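Local coordinates for protein methylmalonyl-CoA carboxyltransferase 12S subunit (Propionibacterium freudenreichii, PDB 1ON3) that transfers the carboxyl group of methylmalonyl-CoA to the biotin of the 1.3S subunit, leaving propanoyl-CoA, and as a hexamer forms the core of the transcarboxylase complex, at residues Q125-G130 and S165-Q170; A321-R326 and K498-L503; A346-A351 and G388-Y393. All blocks are in the same frame, centred on the assembly; numbering follows the deposited sequence.

Contact 1. Residues Q125-G130 and S165-Q170; sequences QALLTG and SGVVPQ
L127 and V167 carry the side-chain part of a contact between a Schellman-capped helix end, 125-130, and the loop 165-170 that leads into strand 170-175, in the N-terminal crotonase-like half of the chain. The two side chains approach each other at a slant. L127 has CG anti to its backbone N (chi1 -178°), and its CD1 methyl advances on V167 CG1 to 3.5 Å, tighter than ordinary van der Waals contact, with V167 CB behind at 3.9 Å. L127 also rests on K163 and L164 of helix 147-164, so one leucine touches both the loop and the helix before it.

V168 points its CB toward the helix end and works through one branch. Its CG1 lies 3.8 Å from A126 O and also 3.8 Å from G130 C, so a methyl is laid against backbone, not against another side chain. A short, branched valine suits a place where the side chain must lie against the main chain at A126 and G130. G130 has the positive phi that glycine accepts readily, and closes the Schellman motif: T131 N returns to A126 O, while G130 N makes a weak bond to L127 O.

The far side of the helix end faces a second subunit, where T129 O accepts a bond from T508 OG1 of that chain. Within the last turn, T129 OG1 (2.7 Å) and T129 N (3.0 Å) grip Q125 O from opposite faces of its carbonyl plane.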
ATOM      1  N   GLN E 125      -9.125  23.183  -5.601  1.00 11.92           N
ATOM      2  CA  GLN E 125      -9.601  23.261  -4.221  1.00 13.84           C
ATOM      3  C   GLN E 125     -10.723  22.245  -3.990  1.00 11.46           C
ATOM      4  O   GLN E 125     -10.830  21.670  -2.907  1.00 12.15           O
ATOM      5  CB  GLN E 125     -10.105  24.668  -3.882  1.00 14.36           C
ATOM      6  CG  GLN E 125      -9.084  25.781  -4.112  1.00 23.99           C
ATOM      7  CD  GLN E 125      -7.723  25.486  -3.510  1.00 27.28           C
ATOM      8  OE1 GLN E 125      -7.570  25.427  -2.289  1.00 35.53           O
ATOM      9  NE2 GLN E 125      -6.721  25.299  -4.370  1.00 31.52           N
ATOM     10  N   ALA E 126     -11.580  22.039  -4.987  1.00 10.94           N
ATOM     11  CA  ALA E 126     -12.649  21.047  -4.837  1.00  9.84           C
ATOM     12  C   ALA E 126     -12.012  19.665  -4.666  1.00  7.74           C
ATOM     13  O   ALA E 126     -12.464  18.861  -3.852  1.00  7.76           O
ATOM     14  CB  ALA E 126     -13.579  21.040  -6.075  1.00 11.07           C
ATOM     15  N   LEU E 127     -10.958  19.405  -5.434  1.00 11.56           N
ATOM     16  CA  LEU E 127     -10.240  18.129  -5.390  1.00 14.22           C
ATOM     17  C   LEU E 127      -9.536  17.937  -4.039  1.00 12.20           C
ATOM     18  O   LEU E 127      -9.631  16.885  -3.418  1.00  9.59           O
ATOM     19  CB  LEU E 127      -9.206  18.071  -6.534  1.00 11.49           C
ATOM     20  CG  LEU E 127      -8.389  16.777  -6.683  1.00 15.56           C
ATOM     21  CD1 LEU E 127      -9.332  15.624  -6.995  1.00 13.19           C
ATOM     22  CD2 LEU E 127      -7.357  16.918  -7.811  1.00 16.50           C
ATOM     23  N   LEU E 128      -8.834  18.968  -3.592  1.00 13.06           N
ATOM     24  CA  LEU E 128      -8.107  18.924  -2.318  1.00 13.09           C
ATOM     25  C   LEU E 128      -9.005  18.704  -1.095  1.00 12.61           C
ATOM     26  O   LEU E 128      -8.610  18.039  -0.145  1.00 13.82           O
ATOM     27  CB  LEU E 128      -7.340  20.232  -2.126  1.00 15.10           C
ATOM     28  CG  LEU E 128      -6.469  20.310  -0.871  1.00 18.51           C
ATOM     29  CD1 LEU E 128      -5.281  19.365  -1.014  1.00 15.20           C
ATOM     30  CD2 LEU E 128      -5.977  21.739  -0.683  1.00 20.17           C
ATOM     31  N   THR E 129     -10.198  19.285  -1.115  1.00 11.13           N
ATOM     32  CA  THR E 129     -11.132  19.177   0.003  1.00 13.16           C
ATOM     33  C   THR E 129     -12.212  18.125  -0.230  1.00 12.98           C
ATOM     34  O   THR E 129     -13.062  17.882   0.636  1.00 13.73           O
ATOM     35  CB  THR E 129     -11.802  20.534   0.268  1.00 12.33           C
ATOM     36  OG1 THR E 129     -12.496  20.958  -0.911  1.00 11.73           O
ATOM     37  CG2 THR E 129     -10.735  21.599   0.642  1.00 14.96           C
ATOM     38  N   GLY E 130     -12.178  17.512  -1.406  1.00 11.64           N
ATOM     39  CA  GLY E 130     -13.155  16.482  -1.730  1.00 10.21           C
ATOM     40  C   GLY E 130     -14.596  16.946  -1.895  1.00 11.24           C
ATOM     41  O   GLY E 130     -15.526  16.289  -1.411  1.00 13.26           O
ATOM     42  N   SER E 165     -11.995  14.028 -12.763  1.00 10.68           N
ATOM     43  CA  SER E 165     -12.923  13.012 -13.231  1.00  9.94           C
ATOM     44  C   SER E 165     -12.937  11.749 -12.362  1.00  7.03           C
ATOM     45  O   SER E 165     -11.906  11.125 -12.149  1.00  9.01           O
ATOM     46  CB  SER E 165     -12.615  12.665 -14.699  1.00 14.17           C
ATOM     47  OG  SER E 165     -13.683  11.925 -15.277  1.00 11.80           O
ATOM     48  N   GLY E 166     -14.111  11.384 -11.849  1.00 11.58           N
ATOM     49  CA  GLY E 166     -14.208  10.186 -11.022  1.00 12.12           C
ATOM     50  C   GLY E 166     -13.740  10.349  -9.580  1.00 15.97           C
ATOM     51  O   GLY E 166     -13.725   9.372  -8.823  1.00 11.21           O
ATOM     52  N   VAL E 167     -13.358  11.572  -9.195  1.00 11.19           N
ATOM     53  CA  VAL E 167     -12.906  11.847  -7.824  1.00 12.85           C
ATOM     54  C   VAL E 167     -13.963  12.709  -7.135  1.00 12.29           C
ATOM     55  O   VAL E 167     -14.430  12.373  -6.048  1.00 14.24           O
ATOM     56  CB  VAL E 167     -11.549  12.574  -7.802  1.00 14.04           C
ATOM     57  CG1 VAL E 167     -11.043  12.674  -6.344  1.00 13.38           C
ATOM     58  CG2 VAL E 167     -10.534  11.816  -8.670  1.00 13.11           C
ATOM     59  N   VAL E 168     -14.337  13.829  -7.755  1.00 11.48           N
ATOM     60  CA  VAL E 168     -15.418  14.660  -7.218  1.00  9.97           C
ATOM     61  C   VAL E 168     -16.388  14.884  -8.380  1.00 11.84           C
ATOM     62  O   VAL E 168     -15.961  14.992  -9.522  1.00 13.16           O
ATOM     63  CB  VAL E 168     -14.930  16.031  -6.663  1.00 10.64           C
ATOM     64  CG1 VAL E 168     -14.005  15.807  -5.470  1.00  9.69           C
ATOM     65  CG2 VAL E 168     -14.232  16.838  -7.757  1.00  8.65           C
ATOM     66  N   PRO E 169     -17.704  14.928  -8.109  1.00 11.08           N
ATOM     67  CA  PRO E 169     -18.672  15.132  -9.193  1.00  9.07           C
ATOM     68  C   PRO E 169     -18.496  16.506  -9.821  1.00 12.61           C
ATOM     69  O   PRO E 169     -18.217  17.474  -9.115  1.00 11.26           O
ATOM     70  CB  PRO E 169     -20.027  15.006  -8.489  1.00 16.12           C
ATOM     71  CG  PRO E 169     -19.721  14.266  -7.221  1.00 15.68           C
ATOM     72  CD  PRO E 169     -18.395  14.837  -6.811  1.00  9.79           C
ATOM     73  N   GLN E 170     -18.660  16.582 -11.144  1.00  6.77           N
ATOM     74  CA  GLN E 170     -18.525  17.840 -11.874  1.00  4.68           C
ATOM     75  C   GLN E 170     -19.778  18.059 -12.709  1.00  7.32           C
ATOM     76  O   GLN E 170     -20.123  17.227 -13.552  1.00 11.30           O
ATOM     77  CB  GLN E 170     -17.304  17.805 -12.807  1.00  6.26           C
ATOM     78  CG  GLN E 170     -15.974  17.560 -12.133  1.00  9.10           C
ATOM     79  CD  GLN E 170     -14.848  17.503 -13.139  1.00  9.21           C
ATOM     80  OE1 GLN E 170     -14.360  18.541 -13.589  1.00 10.92           O
ATOM     81  NE2 GLN E 170     -14.443  16.287 -13.521  1.00  9.82           N
TER

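Contact 2. Residues A321-R326 and K498-L503; sequences ARVNGR and KIASAL
V323 and A500 bring strand 321-323 and helix 498-503 closest, their CA atoms 6.3 Å apart; the short axes cross at -80° with a closest approach of 10.0 Å. The strand runs into a type I' turn from V323 to R326, closed by bonds in both directions between the backbones of its end residues. N324 and G325 suit its positive phi values.

V323 and L503 cross at about a right angle. L503 CD1 comes to 3.6 Å from V323 CB, while V323 CG1, anti to the backbone N, touches A500 CB at 3.8 Å. The small alanine lets the turn come close: N324 OD1 lies 3.3 Å from A500 CB. N324 OD1 also accepts a hydrogen bond from a water at 2.8 Å, and the same water donates to A500 O at 2.7 Å, bridging turn and helix, while N324 ND2 binds N269 O. R326 bends at chi3 (-55°), and L503 O lies over one face of its guanidinium; its NH1 is held by a salt bridge to E262.

Here an antiparallel beta hairpin, 316-323 with 326-333, packs against helix 495-505 in the C-terminal crotonase-like half of the subunit.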
ATOM      1  N   ALA E 321     -32.696   7.399  -8.835  1.00 10.75           N
ATOM      2  CA  ALA E 321     -33.845   7.244  -7.966  1.00 10.23           C
ATOM      3  C   ALA E 321     -33.335   6.781  -6.630  1.00 14.06           C
ATOM      4  O   ALA E 321     -32.124   6.728  -6.397  1.00 12.27           O
ATOM      5  CB  ALA E 321     -34.802   6.217  -8.534  1.00 14.32           C
ATOM      6  N   ARG E 322     -34.257   6.432  -5.744  1.00 13.40           N
ATOM      7  CA  ARG E 322     -33.860   5.950  -4.442  1.00 11.71           C
ATOM      8  C   ARG E 322     -34.695   4.766  -3.998  1.00 11.21           C
ATOM      9  O   ARG E 322     -35.882   4.650  -4.339  1.00 15.63           O
ATOM     10  CB  ARG E 322     -33.968   7.069  -3.405  1.00 11.26           C
ATOM     11  CG  ARG E 322     -32.862   8.122  -3.507  1.00 10.39           C
ATOM     12  CD  ARG E 322     -33.040   9.203  -2.465  1.00 13.29           C
ATOM     13  NE  ARG E 322     -32.102  10.302  -2.672  1.00 14.32           N
ATOM     14  CZ  ARG E 322     -32.393  11.443  -3.286  1.00 10.40           C
ATOM     15  NH1 ARG E 322     -33.610  11.661  -3.768  1.00 12.30           N
ATOM     16  NH2 ARG E 322     -31.453  12.370  -3.417  1.00 12.37           N
ATOM     17  N   VAL E 323     -34.053   3.862  -3.271  1.00 15.50           N
ATOM     18  CA  VAL E 323     -34.754   2.718  -2.714  1.00 17.82           C
ATOM     19  C   VAL E 323     -34.383   2.751  -1.240  1.00 15.08           C
ATOM     20  O   VAL E 323     -33.210   2.655  -0.888  1.00 19.22           O
ATOM     21  CB  VAL E 323     -34.311   1.382  -3.354  1.00 18.84           C
ATOM     22  CG1 VAL E 323     -35.051   0.224  -2.670  1.00 17.52           C
ATOM     23  CG2 VAL E 323     -34.647   1.388  -4.856  1.00 12.79           C
ATOM     24  N   ASN E 324     -35.385   2.913  -0.383  1.00 18.50           N
ATOM     25  CA  ASN E 324     -35.150   2.999   1.058  1.00 16.28           C
ATOM     26  C   ASN E 324     -34.170   4.140   1.346  1.00 18.33           C
ATOM     27  O   ASN E 324     -33.299   4.030   2.212  1.00 16.02           O
ATOM     28  CB  ASN E 324     -34.590   1.682   1.592  1.00 19.17           C
ATOM     29  CG  ASN E 324     -35.569   0.512   1.434  1.00 19.59           C
ATOM     30  OD1 ASN E 324     -35.149  -0.638   1.361  1.00 19.84           O
ATOM     31  ND2 ASN E 324     -36.866   0.805   1.398  1.00 19.53           N
ATOM     32  N   GLY E 325     -34.316   5.234   0.600  1.00 16.23           N
ATOM     33  CA  GLY E 325     -33.461   6.401   0.785  1.00 17.65           C
ATOM     34  C   GLY E 325     -32.089   6.371   0.140  1.00 17.18           C
ATOM     35  O   GLY E 325     -31.397   7.390   0.112  1.00 16.86           O
ATOM     36  N   ARG E 326     -31.690   5.219  -0.392  1.00 14.40           N
ATOM     37  CA  ARG E 326     -30.373   5.073  -1.014  1.00 12.07           C
ATOM     38  C   ARG E 326     -30.397   5.422  -2.503  1.00 15.26           C
ATOM     39  O   ARG E 326     -31.265   4.937  -3.243  1.00 16.32           O
ATOM     40  CB  ARG E 326     -29.886   3.619  -0.842  1.00 12.74           C
ATOM     41  CG  ARG E 326     -28.519   3.285  -1.403  1.00 12.34           C
ATOM     42  CD  ARG E 326     -28.386   1.769  -1.593  1.00 17.38           C
ATOM     43  NE  ARG E 326     -28.656   1.018  -0.358  1.00 16.99           N
ATOM     44  CZ  ARG E 326     -27.813   0.966   0.672  1.00 20.91           C
ATOM     45  NH1 ARG E 326     -26.655   1.605   0.606  1.00 17.52           N
ATOM     46  NH2 ARG E 326     -28.141   0.312   1.779  1.00 18.70           N
ATOM     47  N   LYS E 498     -37.765  -7.347  -3.385  1.00 20.19           N
ATOM     48  CA  LYS E 498     -36.578  -8.101  -3.786  1.00 17.36           C
ATOM     49  C   LYS E 498     -35.379  -7.172  -4.069  1.00 19.29           C
ATOM     50  O   LYS E 498     -34.255  -7.459  -3.659  1.00 17.50           O
ATOM     51  CB  LYS E 498     -36.879  -8.986  -5.001  1.00 18.04           C
ATOM     52  CG  LYS E 498     -37.280 -10.435  -4.642  1.00 23.54           C
ATOM     53  CD  LYS E 498     -38.464 -10.467  -3.687  1.00 29.08           C
ATOM     54  CE  LYS E 498     -38.923 -11.894  -3.372  1.00 31.64           C
ATOM     55  NZ  LYS E 498     -37.865 -12.747  -2.728  1.00 35.06           N
ATOM     56  N   ILE E 499     -35.621  -6.055  -4.749  1.00 16.57           N
ATOM     57  CA  ILE E 499     -34.552  -5.098  -5.049  1.00 16.77           C
ATOM     58  C   ILE E 499     -34.025  -4.471  -3.752  1.00 16.34           C
ATOM     59  O   ILE E 499     -32.815  -4.324  -3.555  1.00 16.76           O
ATOM     60  CB  ILE E 499     -35.074  -3.967  -5.979  1.00 15.43           C
ATOM     61  CG1 ILE E 499     -35.417  -4.541  -7.357  1.00 16.12           C
ATOM     62  CG2 ILE E 499     -34.033  -2.852  -6.098  1.00 14.14           C
ATOM     63  CD1 ILE E 499     -36.128  -3.541  -8.270  1.00 15.59           C
ATOM     64  N   ALA E 500     -34.941  -4.117  -2.858  1.00 20.88           N
ATOM     65  CA  ALA E 500     -34.555  -3.487  -1.597  1.00 18.82           C
ATOM     66  C   ALA E 500     -33.687  -4.384  -0.727  1.00 18.94           C
ATOM     67  O   ALA E 500     -32.692  -3.936  -0.168  1.00 19.01           O
ATOM     68  CB  ALA E 500     -35.800  -3.057  -0.823  1.00 18.11           C
ATOM     69  N   SER E 501     -34.053  -5.655  -0.612  1.00 20.85           N
ATOM     70  CA  SER E 501     -33.285  -6.568   0.222  1.00 20.33           C
ATOM     71  C   SER E 501     -31.930  -6.851  -0.396  1.00 19.44           C
ATOM     72  O   SER E 501     -30.935  -7.004   0.312  1.00 17.75           O
ATOM     73  CB  SER E 501     -34.059  -7.874   0.397  0.50 19.89           C
ATOM     74  OG  SER E 501     -35.388  -7.599   0.802  0.50 19.30           O
ATOM     75  N   ALA E 502     -31.891  -6.932  -1.719  1.00 18.19           N
ATOM     76  CA  ALA E 502     -30.631  -7.189  -2.397  1.00 18.92           C
ATOM     77  C   ALA E 502     -29.687  -6.012  -2.134  1.00 16.26           C
ATOM     78  O   ALA E 502     -28.519  -6.202  -1.794  1.00 18.04           O
ATOM     79  CB  ALA E 502     -30.864  -7.357  -3.888  1.00 17.48           C
ATOM     80  N   LEU E 503     -30.207  -4.798  -2.280  1.00 17.05           N
ATOM     81  CA  LEU E 503     -29.405  -3.600  -2.064  1.00 15.65           C
ATOM     82  C   LEU E 503     -28.879  -3.574  -0.645  1.00 18.42           C
ATOM     83  O   LEU E 503     -27.717  -3.236  -0.407  1.00 17.79           O
ATOM     84  CB  LEU E 503     -30.248  -2.345  -2.330  1.00 16.41           C
ATOM     85  CG  LEU E 503     -30.645  -2.090  -3.790  1.00 14.54           C
ATOM     86  CD1 LEU E 503     -31.719  -1.002  -3.871  1.00 15.04           C
ATOM     87  CD2 LEU E 503     -29.398  -1.666  -4.576  1.00 20.32           C
TER
HETATM   88  O   HOH W   1     -32.554  -1.489   0.875  1.00 18.46           O

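Contact 3. Residues A346-A351 and G388-Y393; sequences ASDKAA and GAKMLY
The carboxylate of D348 is the flat group through which K390 reaches across this contact. K390 NZ meets D348 OD1 on its syn side at 2.8 Å, 21° out of the carboxylate plane, as a hydrogen-bonded salt bridge. The other oxygen, OD2, is salt-bridged to R386 NH1 of the third subunit, so two cationic groups share the carboxylate, one on each oxygen. A bound cadmium ion lies about 4 Å from this side chain.

K390 is extended beyond CG, and the two side chains cross at a slant; besides NZ, its CD comes to 3.3 Å from D348 OD1. NZ also donates to C523 O of its own chain, and lies close to K390 NZ of the third subunit, like charges whose repulsion, if both are protonated, D348 and the C523 carbonyl would probably ease. An alanine in place of K390 would probably leave D348 OD1 without its charged mate and C523 O without this donor, although the CB would still rest on A351.

Beside the ion pair the helices are close, 7.9 Å between short axes inclined at 23° in nearly the same direction, an approach that S347, A350, A351 and G388, all small, help to allow. The bare CA of G388 lets S347 OG, hydrogen-bonded to D343 O, approach to 3.5 Å. A351 CB rests on K390 CB at 3.6 Å. M391 packs against S347 and A350: its chain bends at chi3 (71°), placing CE 3.7 Å from A350 CB, while CG lies against S347 O.

Helix 344-359 connects parallel strands 326-333 and 364-370, helix 384-397 lies between 364-370 and 402-407, and the two pack side by side as successive beta-alpha-beta crossovers of the crotonase-like half.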
ATOM      1  N   ALA E 346     -28.149   4.269 -27.740  1.00 12.73           N
ATOM      2  CA  ALA E 346     -28.542   3.793 -26.414  1.00 12.15           C
ATOM      3  C   ALA E 346     -27.349   3.138 -25.708  1.00 10.00           C
ATOM      4  O   ALA E 346     -27.219   3.224 -24.491  1.00 12.90           O
ATOM      5  CB  ALA E 346     -29.702   2.811 -26.525  1.00 12.18           C
ATOM      6  N   SER E 347     -26.473   2.487 -26.466  1.00 10.33           N
ATOM      7  CA  SER E 347     -25.285   1.855 -25.866  1.00  8.50           C
ATOM      8  C   SER E 347     -24.405   2.912 -25.182  1.00 12.42           C
ATOM      9  O   SER E 347     -23.893   2.685 -24.074  1.00  9.68           O
ATOM     10  CB  SER E 347     -24.468   1.124 -26.942  1.00  8.39           C
ATOM     11  OG  SER E 347     -25.205   0.031 -27.477  1.00 13.71           O
ATOM     12  N   ASP E 348     -24.216   4.051 -25.855  1.00  9.17           N
ATOM     13  CA  ASP E 348     -23.423   5.149 -25.299  1.00 10.92           C
ATOM     14  C   ASP E 348     -24.116   5.701 -24.051  1.00 11.47           C
ATOM     15  O   ASP E 348     -23.480   5.934 -23.015  1.00 10.76           O
ATOM     16  CB  ASP E 348     -23.285   6.312 -26.294  1.00  8.35           C
ATOM     17  CG  ASP E 348     -22.231   6.078 -27.367  1.00  8.65           C
ATOM     18  OD1 ASP E 348     -21.266   5.328 -27.142  1.00 12.05           O
ATOM     19  OD2 ASP E 348     -22.354   6.699 -28.438  1.00 12.35           O
ATOM     20  N   LYS E 349     -25.421   5.939 -24.174  1.00  9.64           N
ATOM     21  CA  LYS E 349     -26.239   6.473 -23.077  1.00  9.84           C
ATOM     22  C   LYS E 349     -26.129   5.592 -21.839  1.00 11.11           C
ATOM     23  O   LYS E 349     -25.926   6.075 -20.722  1.00 12.27           O
ATOM     24  CB  LYS E 349     -27.707   6.559 -23.513  1.00  8.04           C
ATOM     25  CG  LYS E 349     -28.666   7.078 -22.444  1.00  9.63           C
ATOM     26  CD  LYS E 349     -30.089   7.164 -22.993  1.00  9.55           C
ATOM     27  CE  LYS E 349     -31.090   7.687 -21.974  1.00  8.09           C
ATOM     28  NZ  LYS E 349     -32.453   7.918 -22.582  1.00  9.81           N
ATOM     29  N   ALA E 350     -26.249   4.288 -22.044  1.00  9.51           N
ATOM     30  CA  ALA E 350     -26.169   3.344 -20.935  1.00 12.71           C
ATOM     31  C   ALA E 350     -24.772   3.263 -20.329  1.00 11.11           C
ATOM     32  O   ALA E 350     -24.600   3.377 -19.110  1.00 10.87           O
ATOM     33  CB  ALA E 350     -26.622   1.950 -21.405  1.00  8.40           C
ATOM     34  N   ALA E 351     -23.775   3.073 -21.182  1.00  9.37           N
ATOM     35  CA  ALA E 351     -22.387   2.933 -20.731  1.00 10.99           C
ATOM     36  C   ALA E 351     -21.880   4.119 -19.915  1.00 10.79           C
ATOM     37  O   ALA E 351     -21.239   3.928 -18.880  1.00  8.58           O
ATOM     38  CB  ALA E 351     -21.464   2.690 -21.941  1.00 11.26           C
ATOM     39  N   GLY E 388     -21.744  -1.041 -28.788  1.00 13.25           N
ATOM     40  CA  GLY E 388     -22.431  -1.981 -27.921  1.00 12.54           C
ATOM     41  C   GLY E 388     -21.463  -2.558 -26.906  1.00 10.38           C
ATOM     42  O   GLY E 388     -21.830  -2.821 -25.760  1.00  9.48           O
ATOM     43  N   ALA E 389     -20.211  -2.728 -27.321  1.00  8.30           N
ATOM     44  CA  ALA E 389     -19.183  -3.273 -26.437  1.00  9.46           C
ATOM     45  C   ALA E 389     -18.983  -2.399 -25.187  1.00 12.93           C
ATOM     46  O   ALA E 389     -18.504  -2.880 -24.155  1.00 11.14           O
ATOM     47  CB  ALA E 389     -17.863  -3.405 -27.187  1.00 10.59           C
ATOM     48  N   LYS E 390     -19.340  -1.121 -25.286  1.00 10.51           N
ATOM     49  CA  LYS E 390     -19.201  -0.209 -24.158  1.00 13.16           C
ATOM     50  C   LYS E 390     -20.073  -0.633 -22.985  1.00 12.09           C
ATOM     51  O   LYS E 390     -19.693  -0.454 -21.842  1.00 11.73           O
ATOM     52  CB  LYS E 390     -19.572   1.210 -24.568  1.00 12.95           C
ATOM     53  CG  LYS E 390     -18.623   1.807 -25.595  1.00 12.47           C
ATOM     54  CD  LYS E 390     -19.049   3.205 -26.019  1.00  8.60           C
ATOM     55  CE  LYS E 390     -18.131   3.707 -27.150  1.00 14.79           C
ATOM     56  NZ  LYS E 390     -18.505   5.082 -27.617  1.00 16.19           N
ATOM     57  N   MET E 391     -21.256  -1.172 -23.263  1.00  9.02           N
ATOM     58  CA  MET E 391     -22.129  -1.617 -22.172  1.00  8.52           C
ATOM     59  C   MET E 391     -21.521  -2.832 -21.476  1.00  9.38           C
ATOM     60  O   MET E 391     -21.496  -2.910 -20.246  1.00  8.00           O
ATOM     61  CB  MET E 391     -23.520  -1.968 -22.708  1.00  7.61           C
ATOM     62  CG  MET E 391     -24.317  -0.751 -23.135  1.00 11.51           C
ATOM     63  SD  MET E 391     -25.950  -1.167 -23.761  1.00 13.65           S
ATOM     64  CE  MET E 391     -26.803  -1.674 -22.254  1.00 12.43           C
ATOM     65  N   LEU E 392     -21.045  -3.797 -22.266  1.00  8.84           N
ATOM     66  CA  LEU E 392     -20.416  -4.978 -21.696  1.00  9.40           C
ATOM     67  C   LEU E 392     -19.194  -4.544 -20.898  1.00 11.56           C
ATOM     68  O   LEU E 392     -18.926  -5.059 -19.813  1.00 10.34           O
ATOM     69  CB  LEU E 392     -19.987  -5.934 -22.807  1.00 11.29           C
ATOM     70  CG  LEU E 392     -21.156  -6.401 -23.671  1.00 13.23           C
ATOM     71  CD1 LEU E 392     -20.627  -7.045 -24.956  1.00 13.83           C
ATOM     72  CD2 LEU E 392     -22.018  -7.360 -22.853  1.00 12.56           C
ATOM     73  N   TYR E 393     -18.446  -3.589 -21.441  1.00 10.29           N
ATOM     74  CA  TYR E 393     -17.259  -3.121 -20.753  1.00  8.73           C
ATOM     75  C   TYR E 393     -17.612  -2.447 -19.428  1.00 10.96           C
ATOM     76  O   TYR E 393     -17.075  -2.820 -18.376  1.00 10.38           O
ATOM     77  CB  TYR E 393     -16.478  -2.134 -21.617  1.00  9.97           C
ATOM     78  CG  TYR E 393     -15.148  -1.781 -21.002  1.00 12.16           C
ATOM     79  CD1 TYR E 393     -13.983  -2.416 -21.405  1.00  9.98           C
ATOM     80  CD2 TYR E 393     -15.070  -0.851 -19.965  1.00 17.72           C
ATOM     81  CE1 TYR E 393     -12.757  -2.142 -20.790  1.00 16.47           C
ATOM     82  CE2 TYR E 393     -13.861  -0.575 -19.340  1.00 20.37           C
ATOM     83  CZ  TYR E 393     -12.710  -1.222 -19.757  1.00 19.66           C
ATOM     84  OH  TYR E 393     -11.519  -0.944 -19.123  1.00 27.54           O
TER

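In the fold
The three contacts are separate: their centres stand 24 to 27 Å apart, and the nearest atoms of any two are about 12 or 13 Å apart. Contact 1 belongs to the N-terminal half of this duplicated chain, contacts 2 and 3 to the C-terminal half. Contacts 1 and 3 both meet the third subunit, where S165 of one chain packs on Y393 of the other. Contact 2 instead approaches a fourth subunit, A502 packing on R89 of that chain. Contact 3 stands off the methylmalonyl-CoA site by about 11 Å from G388, with a cadmium ion about 4 Å from the D348 side chain; no residue of the three contacts lines the methylmalonyl-CoA or methylmalonic acid pockets.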